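Local coordinates for protein diguanylate cyclase (Marinobacter aquaeolei VT8, PDB 3IGN) that probably condenses two GTP molecules into the messenger c-di-GMP through its GGDEF domain, the part present here, which carries its bound product, at residues R67-V72 with I126-S131; N75-S80 with R104-R109; D81-Y86 with F91-P96. One frame throughout, in Å; residues are numbered along the deposited sequence.

Contact 1 (R67-V72 with I126-S131)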
# COMPACT_ATOMS: atom_id res chain seq x y z
N ARG A 67 0.75 10.02 7.65
CA ARG A 67 2.05 10.53 7.23
C ARG A 67 3.18 9.59 7.62
O ARG A 67 4.12 9.39 6.85
CB ARG A 67 2.31 11.92 7.82
CG ARG A 67 1.78 13.06 6.96
CD ARG A 67 2.23 14.41 7.49
NE ARG A 67 1.59 14.74 8.76
CZ ARG A 67 0.77 15.77 8.93
NH1 ARG A 67 0.49 16.58 7.91
NH2 ARG A 67 0.22 15.99 10.11
N HIS A 68 3.10 9.02 8.81
CA HIS A 68 4.13 8.10 9.27
C HIS A 68 4.13 6.85 8.40
O HIS A 68 5.19 6.33 8.05
CB HIS A 68 3.91 7.71 10.72
CG HIS A 68 4.98 6.81 11.26
ND1 HIS A 68 6.30 7.21 11.39
CD2 HIS A 68 4.94 5.52 11.67
CE1 HIS A 68 7.02 6.20 11.86
NE2 HIS A 68 6.22 5.17 12.04
N THR A 69 2.94 6.37 8.06
CA THR A 69 2.81 5.18 7.23
C THR A 69 3.46 5.43 5.87
O THR A 69 4.19 4.58 5.35
CB THR A 69 1.33 4.82 7.01
OG1 THR A 69 0.70 4.60 8.28
CG2 THR A 69 1.20 3.56 6.17
N ALA A 70 3.21 6.60 5.30
CA ALA A 70 3.79 6.96 4.02
C ALA A 70 5.30 7.07 4.15
O ALA A 70 6.04 6.66 3.26
CB ALA A 70 3.21 8.29 3.53
N ASP A 71 5.77 7.63 5.26
CA ASP A 71 7.20 7.78 5.48
C ASP A 71 7.86 6.41 5.60
O ASP A 71 8.93 6.19 5.04
CB ASP A 71 7.48 8.62 6.73
CG ASP A 71 7.10 10.07 6.54
OD1 ASP A 71 7.07 10.53 5.37
OD2 ASP A 71 6.85 10.76 7.54
N VAL A 72 7.23 5.51 6.34
CA VAL A 72 7.78 4.17 6.50
C VAL A 72 7.87 3.51 5.13
O VAL A 72 8.86 2.85 4.80
CB VAL A 72 6.89 3.30 7.42
CG1 VAL A 72 7.35 1.85 7.37
CG2 VAL A 72 6.96 3.83 8.85
N ILE A 126 0.65 6.71 20.06
CA ILE A 126 -0.06 5.67 19.34
C ILE A 126 0.75 4.53 18.72
O ILE A 126 1.85 4.73 18.20
CB ILE A 126 -0.85 6.28 18.17
CG1 ILE A 126 -1.65 7.49 18.66
CG2 ILE A 126 -1.76 5.23 17.55
CD1 ILE A 126 -2.37 8.23 17.56
N GLN A 127 0.16 3.34 18.76
CA GLN A 127 0.75 2.16 18.14
C GLN A 127 -0.38 1.61 17.28
O GLN A 127 -1.53 1.59 17.70
CB GLN A 127 1.20 1.15 19.18
CG GLN A 127 2.50 1.57 19.84
CD GLN A 127 2.86 0.73 21.05
OE1 GLN A 127 3.18 1.27 22.11
NE2 GLN A 127 2.82 -0.59 20.90
N TYR A 128 -0.04 1.20 16.06
CA TYR A 128 -1.04 0.70 15.14
C TYR A 128 -0.42 -0.33 14.20
O TYR A 128 0.77 -0.60 14.27
CB TYR A 128 -1.61 1.85 14.31
CG TYR A 128 -0.61 2.49 13.36
CD1 TYR A 128 0.45 3.26 13.83
CD2 TYR A 128 -0.73 2.30 11.98
CE1 TYR A 128 1.38 3.84 12.95
CE2 TYR A 128 0.18 2.87 11.10
CZ TYR A 128 1.23 3.63 11.58
OH TYR A 128 2.14 4.17 10.69
N THR A 129 -1.24 -0.89 13.32
CA THR A 129 -0.76 -1.87 12.37
C THR A 129 -1.42 -1.68 11.02
O THR A 129 -2.32 -0.86 10.86
CB THR A 129 -1.05 -3.31 12.84
OG1 THR A 129 -2.46 -3.47 13.05
CG2 THR A 129 -0.31 -3.61 14.14
N VAL A 130 -0.96 -2.45 10.04
CA VAL A 130 -1.51 -2.40 8.69
C VAL A 130 -1.82 -3.81 8.22
O VAL A 130 -1.20 -4.78 8.66
CB VAL A 130 -0.53 -1.77 7.67
CG1 VAL A 130 -0.45 -0.25 7.85
CG2 VAL A 130 0.84 -2.40 7.82
N SER A 131 -2.79 -3.90 7.33
CA SER A 131 -3.17 -5.18 6.72
C SER A 131 -2.70 -4.99 5.28
O SER A 131 -2.87 -3.92 4.73
CB SER A 131 -4.69 -5.38 6.78
OG SER A 131 -5.10 -5.73 8.10
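His-68 and Thr-69 receive the phenol of Tyr-128 between them, so that its hydroxyl ends up beside the helix. His-68 comes first along the helix: with CG anti to the backbone N (chi1 -178°), its imidazole extends from the helix and presents the CD2 corner to Tyr-128 OH at 3.3 Å. Each ring meets the other's atom near its own plane, so the two groups approach edge on. The far nitrogen, NE2, is bonded to Ser-117 OG, which anchors the imidazole from beyond the contact.

Thr-69 supplies the polar bond. Its OG1 accepts the phenol proton from Tyr-128 OH at 2.8 Å and is itself bonded to Val-65 O one helical turn earlier. Threonine suits this place because one hydroxyl can serve both the helix and an incoming donor, giving the phenol oxygen a partner in buried surroundings. Its methyl serves the apolar side: CG2 reaches Val-130 CG1 only loosely, at 4.5 Å.

The GGDEF fold is a central sheet flanked by helices, and here helix 59-74 meets the chain just as it leaves a small two-stranded hairpin and enters strand 130-136. Tyr-128 belongs to the irregular lead-in, and Val-130 to the strand's beginning. Tyr-128 has CG between the backbone N and the carbonyl carbon (chi1 67°), which sends the ring across toward the helix. Ile-114 of helix 100-115 and Ile-47 of strand 40-47 also touch that side chain.

Farther along the helix, Val-72 acts within its own segment. Its CG2 lies 3.5 Å above the imidazole plane of His-68, offset toward the rim, so this branched side chain backs the ring that borders the phenol oxygen, while Val-72 also packs on Ala-113 of helix 100-115.

Contact 2 (N75-S80 with R104-R109). With C2E (9,9'-[(2R,3R,3aS,5S,7aR,9R,10R,10aS,12S,14aR)-3,5,10,12-tetrahydroxy-5,12-dioxidooctahydro-2H,7H-difuro[3,2-d:3',2'-j][1,3,7,9,2,8]tetraoxadiphosphacyclododecine-2,9-diyl]bis(2-amino-1,9-dihydro-6H-purin-6-one)), chain C.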
# COMPACT_ATOMS: atom_id res chain seq x y z
N ASN A 75 10.57 5.20 2.84
CA ASN A 75 11.92 4.86 3.28
C ASN A 75 12.22 3.37 3.30
O ASN A 75 13.32 2.97 3.66
CB ASN A 75 12.18 5.47 4.66
CG ASN A 75 12.08 6.98 4.65
OD1 ASN A 75 12.74 7.65 3.86
ND2 ASN A 75 11.25 7.53 5.53
N ASN A 76 11.25 2.55 2.91
CA ASN A 76 11.44 1.11 2.91
C ASN A 76 11.34 0.44 1.54
O ASN A 76 11.55 -0.77 1.43
CB ASN A 76 10.43 0.45 3.86
CG ASN A 76 10.98 0.29 5.26
OD1 ASN A 76 11.68 -0.68 5.55
ND2 ASN A 76 10.66 1.23 6.14
N ILE A 77 11.03 1.20 0.50
CA ILE A 77 10.91 0.61 -0.83
C ILE A 77 11.98 1.15 -1.79
O ILE A 77 12.57 2.19 -1.55
CB ILE A 77 9.52 0.89 -1.45
CG1 ILE A 77 9.35 2.38 -1.76
CG2 ILE A 77 8.42 0.41 -0.51
CD1 ILE A 77 8.03 2.73 -2.42
N ARG A 78 12.20 0.42 -2.87
CA ARG A 78 13.19 0.80 -3.88
C ARG A 78 12.67 1.97 -4.70
O ARG A 78 11.47 2.15 -4.85
CB ARG A 78 13.48 -0.38 -4.80
CG ARG A 78 14.00 -1.60 -4.06
CD ARG A 78 14.13 -2.83 -4.93
NE ARG A 78 14.81 -3.89 -4.18
CZ ARG A 78 15.10 -5.09 -4.65
NH1 ARG A 78 14.78 -5.42 -5.89
NH2 ARG A 78 15.73 -5.97 -3.88
N GLN A 79 13.59 2.78 -5.22
CA GLN A 79 13.18 3.91 -6.03
C GLN A 79 12.48 3.41 -7.29
O GLN A 79 11.69 4.12 -7.90
CB GLN A 79 14.39 4.78 -6.38
CG GLN A 79 15.54 4.05 -7.05
CD GLN A 79 16.76 4.93 -7.19
OE1 GLN A 79 16.66 6.09 -7.58
NE2 GLN A 79 17.93 4.38 -6.87
N SER A 80 12.74 2.16 -7.65
CA SER A 80 12.11 1.57 -8.82
C SER A 80 10.69 1.05 -8.52
O SER A 80 9.95 0.71 -9.44
CB SER A 80 13.00 0.45 -9.39
OG SER A 80 13.56 -0.33 -8.34
N ARG A 104 6.30 -10.39 -0.63
CA ARG A 104 6.01 -10.63 0.77
C ARG A 104 7.13 -10.10 1.66
O ARG A 104 6.88 -9.58 2.73
CB ARG A 104 5.80 -12.13 0.99
CG ARG A 104 5.22 -12.48 2.34
CD ARG A 104 5.44 -13.94 2.66
NE ARG A 104 4.49 -14.82 2.00
CZ ARG A 104 3.19 -14.84 2.27
NH1 ARG A 104 2.70 -14.03 3.19
NH2 ARG A 104 2.39 -15.69 1.64
N VAL A 105 8.37 -10.21 1.20
CA VAL A 105 9.52 -9.72 1.97
C VAL A 105 9.47 -8.22 2.24
O VAL A 105 9.61 -7.80 3.38
CB VAL A 105 10.86 -10.05 1.25
CG1 VAL A 105 12.02 -9.45 2.04
CG2 VAL A 105 11.02 -11.54 1.10
N ILE A 106 9.27 -7.42 1.20
CA ILE A 106 9.19 -5.98 1.37
C ILE A 106 7.95 -5.65 2.19
O ILE A 106 7.99 -4.77 3.05
CB ILE A 106 9.17 -5.24 -0.01
CG1 ILE A 106 8.39 -3.92 0.08
CG2 ILE A 106 8.60 -6.13 -1.08
CD1 ILE A 106 9.12 -2.80 0.79
N CYS A 107 6.84 -6.34 1.93
CA CYS A 107 5.62 -6.08 2.68
C CYS A 107 5.81 -6.36 4.17
O CYS A 107 5.41 -5.56 5.01
CB CYS A 107 4.47 -6.89 2.10
SG CYS A 107 3.83 -6.21 0.53
N GLU A 108 6.43 -7.49 4.49
CA GLU A 108 6.67 -7.85 5.88
C GLU A 108 7.58 -6.82 6.55
O GLU A 108 7.35 -6.44 7.70
CB GLU A 108 7.31 -9.24 5.97
CG GLU A 108 7.78 -9.64 7.36
CD GLU A 108 6.64 -9.77 8.36
OE1 GLU A 108 5.46 -9.66 7.95
OE2 GLU A 108 6.93 -9.99 9.56
N ARG A 109 8.60 -6.37 5.83
CA ARG A 109 9.52 -5.38 6.37
C ARG A 109 8.74 -4.11 6.72
O ARG A 109 8.97 -3.50 7.75
CB ARG A 109 10.63 -5.06 5.36
CG ARG A 109 11.81 -4.31 5.97
CD ARG A 109 13.00 -4.26 5.02
NE ARG A 109 12.72 -3.47 3.82
CZ ARG A 109 12.69 -3.98 2.59
NH1 ARG A 109 12.92 -5.27 2.40
NH2 ARG A 109 12.42 -3.19 1.56
P1 C2E C . 17.06 2.15 -3.52
O2P C2E C . 16.86 0.74 -4.27
O1P C2E C . 16.17 3.17 -4.09
O5' C2E C . 16.76 2.05 -1.96
C5' C2E C . 15.80 1.22 -1.42
C4' C2E C . 15.71 1.40 0.10
O4' C2E C . 14.71 0.47 0.51
C3' C2E C . 17.04 1.01 0.78
O3' C2E C . 17.71 2.00 1.58
C2' C2E C . 16.74 -0.27 1.54
O2' C2E C . 17.10 -0.21 2.92
C1' C2E C . 15.28 -0.62 1.28
N9 C2E C . 15.42 -1.83 0.46
C8 C2E C . 15.32 -1.93 -0.91
N7 C2E C . 15.52 -3.13 -1.31
C5 C2E C . 15.75 -3.90 -0.25
C6 C2E C . 16.03 -5.28 -0.08
O6 C2E C . 16.10 -6.01 -1.04
N1 C2E C . 16.22 -5.76 1.19
C2 C2E C . 16.15 -4.93 2.28
N2 C2E C . 16.34 -5.44 3.54
N3 C2E C . 15.89 -3.63 2.14
C4 C2E C . 15.68 -3.09 0.91
P11 C2E C . 19.30 1.84 1.40
O21 C2E C . 19.82 0.37 1.78
O11 C2E C . 20.01 2.84 2.24
O5A C2E C . 19.54 2.13 -0.13
C5A C2E C . 20.75 1.94 -0.73
C4A C2E C . 20.69 2.33 -2.19
O4A C2E C . 21.93 1.91 -2.74
C3A C2E C . 19.52 1.66 -2.96
O3A C2E C . 18.62 2.57 -3.60
C2A C2E C . 20.19 0.72 -3.92
O2A C2E C . 19.83 1.03 -5.26
C1A C2E C . 21.69 0.82 -3.69
N91 C2E C . 21.94 -0.52 -3.09
C81 C2E C . 22.23 -0.82 -1.78
N71 C2E C . 22.37 -2.10 -1.62
C51 C2E C . 22.19 -2.71 -2.80
C61 C2E C . 22.22 -4.07 -3.22
O61 C2E C . 22.45 -4.96 -2.43
N11 C2E C . 21.98 -4.35 -4.55
C21 C2E C . 21.72 -3.34 -5.44
N21 C2E C . 21.49 -3.64 -6.75
N31 C2E C . 21.69 -2.06 -5.05
C41 C2E C . 21.92 -1.72 -3.77
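Arg-109 NH2 holds two oxygens: the backbone O of Asn-76, at 2.6 Å, and O6 of a second bound c-di-GMP. The bond to Asn-76 O is fairly straight, 156° at the hydrogen, and runs almost along the C=O axis in the plane of the guanidinium. A weak bond of 3.4 Å from Arg-109 NE to Asn-76 OD1 adds a second hold, with amide and guanidinium nearly coplanar. The arginine chain, bent at its third torsion (chi3 66°), brings both nitrogens to the same asparagine, whose ND2 is fastened in turn to Val-72 O.

Beside this polar pair, Ile-106 CD1 packs on Ile-77 CG2 at 3.5 Å, two branched side chains joining the loop after helix 59-74 to helix 100-115; Ile-110 extends the apolar patch.

A c-di-GMP molecule completes the contact. One face of the Arg-109 guanidinium lies against a guanine of c-di-GMP, whose N3 sits 3.2 Å above its centre. Arg-78, extended from CG to NE, reads the Hoogsteen edge of the same base: NE donates to N7 at 3.1 Å, almost perfectly straight, and NH2 donates to O6 at 2.9 Å. Gln-79 N adds a 2.8 Å bond to the phosphate oxygen O1P.

A leucine in place of Arg-109 would probably leave Asn-76 O without this donor and the guanine without its flat charged neighbour, loosening the join between loop and helix.

Arg-78 opens the RxxD signature of the inhibitory product site, consistent with feedback control in this family. The two arginines stand with 6.3 Å between Arg-78 NE and Arg-109 NH2. Arg-78 meets base acceptors and a phosphate, Arg-109 meets the guanines; the guanine acceptors occupy both guanidinium groups, and the phosphates probably offset part of their charge.

Contact 3 (D81-Y86 with F91-P96). With C2E (9,9'-[(2R,3R,3aS,5S,7aR,9R,10R,10aS,12S,14aR)-3,5,10,12-tetrahydroxy-5,12-dioxidooctahydro-2H,7H-difuro[3,2-d:3',2'-j][1,3,7,9,2,8]tetraoxadiphosphacyclododecine-2,9-diyl]bis(2-amino-1,9-dihydro-6H-purin-6-one)), chain B.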
# COMPACT_ATOMS: atom_id res chain seq x y z
N ASP A 81 10.34 0.97 -7.24
CA ASP A 81 8.99 0.56 -6.83
C ASP A 81 8.19 1.86 -6.84
O ASP A 81 8.77 2.93 -6.68
CB ASP A 81 8.98 -0.01 -5.40
CG ASP A 81 9.74 -1.32 -5.27
OD1 ASP A 81 9.70 -2.15 -6.22
OD2 ASP A 81 10.34 -1.55 -4.20
N SER A 82 6.88 1.79 -7.01
CA SER A 82 6.07 3.00 -7.04
C SER A 82 4.93 2.96 -6.04
O SER A 82 4.00 2.16 -6.17
CB SER A 82 5.52 3.22 -8.45
OG SER A 82 6.58 3.39 -9.38
N ALA A 83 5.00 3.83 -5.04
CA ALA A 83 3.96 3.89 -4.01
C ALA A 83 2.98 5.03 -4.25
O ALA A 83 3.36 6.10 -4.75
CB ALA A 83 4.60 4.03 -2.64
N GLY A 84 1.72 4.81 -3.89
CA GLY A 84 0.74 5.85 -4.07
C GLY A 84 -0.29 5.82 -2.96
O GLY A 84 -0.48 4.79 -2.30
N ARG A 85 -0.94 6.95 -2.72
CA ARG A 85 -1.98 6.98 -1.70
C ARG A 85 -3.25 6.80 -2.51
O ARG A 85 -3.68 7.69 -3.24
CB ARG A 85 -2.03 8.31 -0.96
CG ARG A 85 -3.00 8.27 0.20
CD ARG A 85 -3.38 9.66 0.63
NE ARG A 85 -4.22 9.64 1.82
CZ ARG A 85 -4.76 10.73 2.36
NH1 ARG A 85 -4.56 11.92 1.79
NH2 ARG A 85 -5.50 10.64 3.45
N TYR A 86 -3.84 5.62 -2.39
CA TYR A 86 -5.02 5.29 -3.15
C TYR A 86 -6.30 5.94 -2.62
O TYR A 86 -7.12 6.42 -3.38
CB TYR A 86 -5.14 3.77 -3.18
CG TYR A 86 -6.28 3.30 -4.02
CD1 TYR A 86 -6.22 3.36 -5.41
CD2 TYR A 86 -7.42 2.81 -3.42
CE1 TYR A 86 -7.29 2.93 -6.18
CE2 TYR A 86 -8.50 2.39 -4.18
CZ TYR A 86 -8.43 2.45 -5.55
OH TYR A 86 -9.50 2.01 -6.28
N PHE A 91 -3.22 2.53 0.72
CA PHE A 91 -2.01 2.78 -0.06
C PHE A 91 -1.79 1.65 -1.05
O PHE A 91 -2.29 0.55 -0.86
CB PHE A 91 -0.79 2.87 0.85
CG PHE A 91 -0.88 3.94 1.90
CD1 PHE A 91 -0.19 5.14 1.73
CD2 PHE A 91 -1.62 3.74 3.06
CE1 PHE A 91 -0.25 6.14 2.71
CE2 PHE A 91 -1.68 4.73 4.04
CZ PHE A 91 -0.99 5.93 3.86
N GLY A 92 -1.03 1.92 -2.10
CA GLY A 92 -0.74 0.89 -3.08
C GLY A 92 0.72 1.00 -3.47
O GLY A 92 1.31 2.07 -3.38
N ILE A 93 1.32 -0.12 -3.87
CA ILE A 93 2.71 -0.10 -4.31
C ILE A 93 2.85 -1.01 -5.53
O ILE A 93 2.29 -2.11 -5.54
CB ILE A 93 3.69 -0.66 -3.25
CG1 ILE A 93 3.34 -0.16 -1.85
CG2 ILE A 93 5.11 -0.21 -3.58
CD1 ILE A 93 4.17 -0.84 -0.76
N ILE A 94 3.57 -0.54 -6.54
CA ILE A 94 3.81 -1.34 -7.73
C ILE A 94 5.21 -1.88 -7.51
O ILE A 94 6.13 -1.13 -7.19
CB ILE A 94 3.82 -0.50 -9.02
CG1 ILE A 94 2.46 0.16 -9.23
CG2 ILE A 94 4.15 -1.39 -10.24
CD1 ILE A 94 2.41 1.17 -10.38
N LEU A 95 5.37 -3.19 -7.63
CA LEU A 95 6.67 -3.80 -7.44
C LEU A 95 7.10 -4.50 -8.73
O LEU A 95 6.80 -5.67 -8.95
CB LEU A 95 6.61 -4.81 -6.29
CG LEU A 95 6.05 -4.32 -4.95
CD1 LEU A 95 5.95 -5.50 -3.99
CD2 LEU A 95 6.95 -3.23 -4.36
N PRO A 96 7.83 -3.79 -9.60
CA PRO A 96 8.27 -4.40 -10.85
C PRO A 96 9.38 -5.43 -10.63
O PRO A 96 10.14 -5.34 -9.66
CB PRO A 96 8.74 -3.19 -11.67
CG PRO A 96 9.31 -2.30 -10.62
CD PRO A 96 8.27 -2.38 -9.51
P1 C2E B . 16.33 -9.92 1.54
O2P C2E B . 15.82 -8.47 2.01
O1P C2E B . 15.95 -10.94 2.54
O5' C2E B . 15.71 -10.32 0.13
C5' C2E B . 14.44 -9.94 -0.23
C4' C2E B . 14.08 -10.39 -1.65
O4' C2E B . 12.74 -9.89 -1.82
C3' C2E B . 14.98 -9.72 -2.72
O3' C2E B . 15.74 -10.58 -3.58
C2' C2E B . 14.07 -8.77 -3.47
O2' C2E B . 14.08 -9.06 -4.87
C1' C2E B . 12.69 -8.85 -2.82
N9 C2E B . 12.60 -7.51 -2.20
C8 C2E B . 12.98 -7.15 -0.92
N7 C2E B . 12.79 -5.90 -0.70
C5 C2E B . 12.27 -5.35 -1.81
C6 C2E B . 11.87 -4.03 -2.17
O6 C2E B . 11.97 -3.11 -1.37
N1 C2E B . 11.37 -3.82 -3.43
C2 C2E B . 11.26 -4.86 -4.33
N2 C2E B . 10.75 -4.62 -5.58
N3 C2E B . 11.64 -6.09 -4.01
C4 C2E B . 12.13 -6.37 -2.79
P11 C2E B . 17.19 -9.91 -3.85
O21 C2E B . 17.07 -8.44 -4.50
O11 C2E B . 18.00 -10.77 -4.74
O5A C2E B . 17.85 -9.84 -2.39
C5A C2E B . 19.03 -9.20 -2.12
C4A C2E B . 19.42 -9.33 -0.65
O4A C2E B . 20.56 -8.47 -0.48
C3A C2E B . 18.32 -8.89 0.34
O3A C2E B . 17.92 -9.86 1.28
C2A C2E B . 18.84 -7.65 1.00
O2A C2E B . 18.87 -7.75 2.43
C1A C2E B . 20.20 -7.35 0.40
N91 C2E B . 19.86 -6.11 -0.34
C81 C2E B . 19.55 -5.98 -1.68
N71 C2E B . 19.28 -4.75 -1.97
C51 C2E B . 19.39 -4.00 -0.86
C61 C2E B . 19.21 -2.61 -0.58
O61 C2E B . 18.88 -1.83 -1.46
N11 C2E B . 19.41 -2.17 0.71
C21 C2E B . 19.78 -3.05 1.70
N21 C2E B . 19.97 -2.58 2.98
N31 C2E B . 19.94 -4.35 1.45
C41 C2E B . 19.76 -4.85 0.20
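Asp-81 rests against Leu-95 and Pro-96 at the open end of the beta hairpin formed by strands 82-85 and 90-96, with the GGEEF signature running through the turn into the second strand, as far as Phe-91. Its carboxylate grips the Watson-Crick edge of a c-di-GMP guanine: N1 donates to OD2 at 2.6 Å and N2 to OD1 at 2.8 Å, both nearly straight. Two acceptor oxygens thus match two adjacent donors, which suits an aspartate to the last place of the RxxD motif. Leu-95 CD2 and Pro-96 CD lie against OD1, while Arg-78 N is bonded to OD2, so the group is held from several quarters.

Behind it, the antiparallel ladder fixes the backbone. Ser-82 with Ile-94 and Gly-84 with Gly-92 are hydrogen-bonded pairs; between and beyond them stand the non-hydrogen-bonded pairs Ala-83 with Ile-93 and Arg-85 with Phe-91. This second set faces helix 59-74, Ala-83 being small enough to sit against Thr-73, whereas Ile-94 on the other face packs on Trp-22 and Val-26. Ser-82 O accepts from Ile-94 N at 2.8 Å and from Trp-22 NE1, with Ile-93 CA also 3.2 Å from that oxygen.

In the fold
Helix 59-74 runs from contact 1 straight into the loop of contact 2, and that loop leads into the first strand of contact 3. Contacts 1 and 3 meet between helix 59-74 and the sheet, where Thr-69 CG2 lies 3.8 Å from Phe-91 CE2. Contacts 2 and 3, their centres about 10 Å apart, join through Ile-77 CD1 against Ala-83 CB at 3.7 Å and Ile-106 CG2 against Leu-95 CD1 at 4.0 Å. Together these two supply most of the c-di-GMP site, with Thr-98 also bonded to the ligand. Arg-78 and Arg-109 touch both intercalated ligands, whereas Asp-81 grips one and stays about 6 Å from the other. Contact 1 stays behind: the side chain of Val-130 is about 10 Å from that of Arg-109.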